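Local atomic coordinates of bile salt hydrolase/transferase (Clostridium perfringens, PDB entry 2BJF), a protein that hydrolyses glycine- and taurine-conjugated bile salts to free bile acids and the amino acid, and can also act as a bile acid amine N-acyltransferase. Residues A[19-24]-A[274-279]. Residues are numbered along the deposited sequence; the frame is centred on the assembly and turned at random.
Sequences NMDIEY and DLTQYT. With DXC ((3alpha,5beta,12alpha)-3,12-dihydroxycholan-24-oic acid), chain B.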
ATOM      1  N   ASN A  19     -22.731   7.708   5.595  1.00 10.83           N
ATOM      2  CA  ASN A  19     -22.404   8.556   4.458  1.00 11.21           C
ATOM      3  C   ASN A  19     -23.231   8.099   3.265  1.00 11.55           C
ATOM      4  O   ASN A  19     -23.319   6.897   2.991  1.00 11.76           O
ATOM      5  CB  ASN A  19     -20.922   8.428   4.090  1.00 11.13           C
ATOM      6  CG  ASN A  19     -20.013   9.261   4.974  1.00 11.07           C
ATOM      7  OD1 ASN A  19     -20.460  10.128   5.724  1.00 11.09           O
ATOM      8  ND2 ASN A  19     -18.714   9.000   4.879  1.00 10.94           N
ATOM      9  N   MET A  20     -23.836   9.052   2.561  1.00 11.81           N
ATOM     10  CA  MET A  20     -24.500   8.766   1.295  1.00 12.28           C
ATOM     11  C   MET A  20     -23.574   9.154   0.151  1.00 12.39           C
ATOM     12  O   MET A  20     -23.352  10.340  -0.094  1.00 12.40           O
ATOM     13  CB  MET A  20     -25.825   9.526   1.187  1.00 12.35           C
ATOM     14  CG  MET A  20     -26.465   9.489  -0.205  1.00 13.42           C
ATOM     15  SD  MET A  20     -26.969   7.844  -0.726  1.00 15.66           S
ATOM     16  CE  MET A  20     -28.330   7.555   0.394  1.00 14.89           C
ATOM     17  N   ASP A  21     -23.039   8.149  -0.541  1.00 12.64           N
ATOM     18  CA  ASP A  21     -22.083   8.380  -1.621  1.00 12.88           C
ATOM     19  C   ASP A  21     -22.717   8.122  -2.986  1.00 13.08           C
ATOM     20  O   ASP A  21     -22.815   6.973  -3.432  1.00 13.15           O
ATOM     21  CB  ASP A  21     -20.827   7.516  -1.435  1.00 12.83           C
ATOM     22  CG  ASP A  21     -20.177   7.692  -0.066  1.00 13.11           C
ATOM     23  OD1 ASP A  21     -20.368   8.748   0.578  1.00 12.87           O
ATOM     24  OD2 ASP A  21     -19.458   6.764   0.361  1.00 12.87           O
ATOM     25  N   ILE A  22     -23.161   9.200  -3.630  1.00 13.41           N
ATOM     26  CA  ILE A  22     -23.770   9.146  -4.966  1.00 13.75           C
ATOM     27  C   ILE A  22     -23.390  10.384  -5.789  1.00 14.02           C
ATOM     28  O   ILE A  22     -22.966  11.401  -5.233  1.00 13.88           O
ATOM     29  CB  ILE A  22     -25.321   8.988  -4.918  1.00 13.76           C
ATOM     30  CG1 ILE A  22     -25.953  10.005  -3.958  1.00 13.77           C
ATOM     31  CG2 ILE A  22     -25.717   7.548  -4.556  1.00 13.99           C
ATOM     32  CD1 ILE A  22     -27.472   9.993  -3.937  1.00 13.84           C
ATOM     33  N   GLU A  23     -23.535  10.285  -7.110  1.00 14.41           N
ATOM     34  CA  GLU A  23     -23.185  11.379  -8.020  1.00 14.89           C
ATOM     35  C   GLU A  23     -24.410  12.184  -8.475  1.00 15.15           C
ATOM     36  O   GLU A  23     -24.315  13.036  -9.366  1.00 15.19           O
ATOM     37  CB  GLU A  23     -22.395  10.843  -9.228  1.00 14.90           C
ATOM     38  CG  GLU A  23     -23.218  10.066 -10.270  1.00 15.29           C
ATOM     39  CD  GLU A  23     -23.377   8.582  -9.957  1.00 16.04           C
ATOM     40  OE1 GLU A  23     -23.531   8.210  -8.774  1.00 16.05           O
ATOM     41  OE2 GLU A  23     -23.366   7.780 -10.915  1.00 16.48           O
ATOM     42  N   TYR A  24     -25.551  11.916  -7.843  1.00 15.44           N
ATOM     43  CA  TYR A  24     -26.828  12.506  -8.241  1.00 15.69           C
ATOM     44  C   TYR A  24     -27.679  12.907  -7.036  1.00 15.65           C
ATOM     45  O   TYR A  24     -27.386  12.525  -5.902  1.00 15.76           O
ATOM     46  CB  TYR A  24     -27.603  11.519  -9.130  1.00 16.03           C
ATOM     47  CG  TYR A  24     -27.890  10.181  -8.473  1.00 16.44           C
ATOM     48  CD1 TYR A  24     -29.076   9.968  -7.769  1.00 16.63           C
ATOM     49  CD2 TYR A  24     -26.977   9.129  -8.557  1.00 16.67           C
ATOM     50  CE1 TYR A  24     -29.344   8.744  -7.162  1.00 17.10           C
ATOM     51  CE2 TYR A  24     -27.236   7.900  -7.953  1.00 16.94           C
ATOM     52  CZ  TYR A  24     -28.421   7.716  -7.258  1.00 16.87           C
ATOM     53  OH  TYR A  24     -28.687   6.505  -6.660  1.00 17.45           O
ATOM     54  N   ASP A 274     -18.422  11.560  -7.945  1.00 12.97           N
ATOM     55  CA  ASP A 274     -19.092  10.863  -6.856  1.00 12.63           C
ATOM     56  C   ASP A 274     -18.756  11.593  -5.557  1.00 12.27           C
ATOM     57  O   ASP A 274     -17.582  11.833  -5.261  1.00 12.14           O
ATOM     58  CB  ASP A 274     -18.614   9.407  -6.800  1.00 12.76           C
ATOM     59  CG  ASP A 274     -19.612   8.474  -6.132  1.00 13.12           C
ATOM     60  OD1 ASP A 274     -20.658   8.937  -5.632  1.00 13.72           O
ATOM     61  OD2 ASP A 274     -19.339   7.254  -6.105  1.00 13.42           O
ATOM     62  N   LEU A 275     -19.789  11.963  -4.801  1.00 11.85           N
ATOM     63  CA  LEU A 275     -19.622  12.753  -3.578  1.00 11.46           C
ATOM     64  C   LEU A 275     -20.306  12.099  -2.391  1.00 11.11           C
ATOM     65  O   LEU A 275     -21.293  11.384  -2.559  1.00 11.01           O
ATOM     66  CB  LEU A 275     -20.236  14.153  -3.746  1.00 11.66           C
ATOM     67  CG  LEU A 275     -20.063  14.992  -5.013  1.00 11.62           C
ATOM     68  CD1 LEU A 275     -20.810  16.313  -4.876  1.00 12.42           C
ATOM     69  CD2 LEU A 275     -18.601  15.240  -5.305  1.00 12.38           C
ATOM     70  N   THR A 276     -19.792  12.362  -1.190  1.00 10.65           N
ATOM     71  CA  THR A 276     -20.569  12.130   0.023  1.00 10.26           C
ATOM     72  C   THR A 276     -21.571  13.279   0.097  1.00 10.17           C
ATOM     73  O   THR A 276     -21.250  14.374   0.580  1.00 10.11           O
ATOM     74  CB  THR A 276     -19.684  12.048   1.283  1.00 10.17           C
ATOM     75  OG1 THR A 276     -18.813  10.915   1.169  1.00 10.54           O
ATOM     76  CG2 THR A 276     -20.538  11.894   2.543  1.00 10.00           C
ATOM     77  N   GLN A 277     -22.778  13.023  -0.403  0.50 10.03           N
ATOM     78  CA  GLN A 277     -23.822  14.043  -0.508  0.50  9.99           C
ATOM     79  C   GLN A 277     -24.308  14.505   0.862  0.50  9.88           C
ATOM     80  O   GLN A 277     -24.524  15.699   1.078  0.50  9.91           O
ATOM     81  CB  GLN A 277     -25.001  13.530  -1.343  0.50  9.99           C
ATOM     82  CG  GLN A 277     -24.654  13.180  -2.790  0.50 10.19           C
ATOM     83  CD  GLN A 277     -24.535  14.389  -3.715  0.50 10.23           C
ATOM     84  OE1 GLN A 277     -24.047  14.270  -4.838  0.50 10.43           O
ATOM     85  NE2 GLN A 277     -24.987  15.551  -3.252  0.50 10.26           N
ATOM     86  N   TYR A 278     -24.481  13.552   1.774  1.00  9.74           N
ATOM     87  CA  TYR A 278     -24.860  13.846   3.156  1.00  9.55           C
ATOM     88  C   TYR A 278     -24.317  12.815   4.140  1.00  9.62           C
ATOM     89  O   TYR A 278     -23.943  11.701   3.757  1.00  9.38           O
ATOM     90  CB  TYR A 278     -26.384  14.034   3.315  1.00  9.42           C
ATOM     91  CG  TYR A 278     -27.236  12.785   3.214  1.00  9.28           C
ATOM     92  CD1 TYR A 278     -27.413  11.941   4.313  1.00  8.96           C
ATOM     93  CD2 TYR A 278     -27.903  12.471   2.033  1.00  9.10           C
ATOM     94  CE1 TYR A 278     -28.210  10.802   4.227  1.00  9.06           C
ATOM     95  CE2 TYR A 278     -28.708  11.339   1.939  1.00  9.22           C
ATOM     96  CZ  TYR A 278     -28.850  10.507   3.035  1.00  9.20           C
ATOM     97  OH  TYR A 278     -29.644   9.387   2.939  1.00  9.40           O
ATOM     98  N   THR A 279     -24.264  13.213   5.406  1.00  9.59           N
ATOM     99  CA  THR A 279     -23.882  12.330   6.494  1.00  9.86           C
ATOM    100  C   THR A 279     -24.968  12.414   7.557  1.00  9.74           C
ATOM    101  O   THR A 279     -25.237  13.491   8.093  1.00  9.59           O
ATOM    102  CB  THR A 279     -22.518  12.727   7.089  1.00  9.91           C
ATOM    103  OG1 THR A 279     -21.523  12.705   6.058  1.00 10.39           O
ATOM    104  CG2 THR A 279     -22.107  11.770   8.204  1.00 10.41           C
TER
HETATM  105  C1  DXC B 330     -34.956   4.535  -9.671  1.00 29.17           C
HETATM  106  C2  DXC B 330     -35.409   3.556  -8.589  1.00 29.02           C
HETATM  107  C3  DXC B 330     -36.433   4.157  -7.610  1.00 28.91           C
HETATM  108  C4  DXC B 330     -36.003   5.506  -7.006  1.00 28.88           C
HETATM  109  C5  DXC B 330     -35.539   6.442  -8.123  1.00 29.00           C
HETATM  110  C6  DXC B 330     -34.476   5.840  -9.045  1.00 29.19           C
HETATM  111  C7  DXC B 330     -36.790   3.111  -6.544  1.00 28.88           C
HETATM  112  C8  DXC B 330     -35.713   2.923  -5.473  1.00 28.80           C
HETATM  113  C9  DXC B 330     -35.172   4.232  -4.894  1.00 28.65           C
HETATM  114  C10 DXC B 330     -34.857   5.277  -5.986  1.00 28.68           C
HETATM  115  C11 DXC B 330     -33.868   3.992  -4.125  1.00 28.53           C
HETATM  116  C12 DXC B 330     -33.275   5.237  -3.462  1.00 28.48           C
HETATM  117  C13 DXC B 330     -33.010   6.314  -4.526  1.00 28.49           C
HETATM  118  C14 DXC B 330     -34.257   6.567  -5.389  1.00 28.61           C
HETATM  119  C15 DXC B 330     -33.808   2.880  -3.077  1.00 28.59           C
HETATM  120  C16 DXC B 330     -32.561   3.243  -2.263  1.00 28.57           C
HETATM  121  C17 DXC B 330     -32.044   4.585  -2.812  1.00 28.46           C
HETATM  122  C18 DXC B 330     -37.196   6.177  -6.326  1.00 28.92           C
HETATM  123  C19 DXC B 330     -31.200   5.360  -1.775  1.00 28.50           C
HETATM  124  O1  DXC B 330     -31.898   5.962  -5.363  1.00 28.44           O
HETATM  125  O2  DXC B 330     -33.886   3.950 -10.423  1.00 29.63           O
HETATM  126  C20 DXC B 330     -34.217   5.818  -2.390  1.00 28.53           C
HETATM  127  C21 DXC B 330     -29.911   4.606  -1.422  1.00 28.53           C
HETATM  128  C22 DXC B 330     -29.000   4.378  -2.632  1.00 28.83           C
HETATM  129  C23 DXC B 330     -27.555   4.168  -2.239  1.00 28.94           C
HETATM  130  O3  DXC B 330     -27.201   4.352  -1.055  1.00 28.99           O
HETATM  131  O4  DXC B 330     -26.758   3.815  -3.135  1.00 29.34           O
HETATM  132  C24 DXC B 330     -30.856   6.798  -2.171  1.00 28.49           C
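D274 OD1 lies 3.1 Å from I22 C, just before strand 275–279 pairs antiparallel with strand 19–22. The same D274 OD1 is 4.3 Å from E23 OE1, a closeness of like charges that is probably unfavourable. L275 then works through its backbone: its N donates to I22 O, approaching from above the carbonyl plane, and its O takes a weak bond from I22 N. T276 suits its place because a short side chain carries both a donor and a methyl: OG1, beside the backbone N (chi1 -64°), donates to D21 OD1 at 2.7 Å, from above the carboxylate plane, while CG2 packs 3.6 Å from N19 CG. OG1 also receives M261 N. At Q277 the strand bulges. Its backbone turns helix-like, and Q277 and Y278 together lie opposite M20, a classic beta bulge in which Q277 N reaches M20 O at 2.8 Å and Y278 O receives M20 N. M20 CB sits over one face of the Y278 ring in a CH-pi contact, 3.6 Å from its centroid, and Y278 OH hydrogen-bonds D69 OD1. The flexible thioether of M20 bends at chi2 (65°), and SD lies 3.5 Å from deoxycholate O3. T279 then pairs hydroxyl with amide, OG1 donating to N19 OD1 at 2.8 Å; N19 ND2 binds L256 O. The inner strands of this Ntn-hydrolase sheet thus split their chemistry: M20 faces the bile acid, while D21, bonded through OD1 to T276, offers OD2 to the amino group of C2, the inferred nucleophile, consistent with T276 helping to orient D21 towards C2.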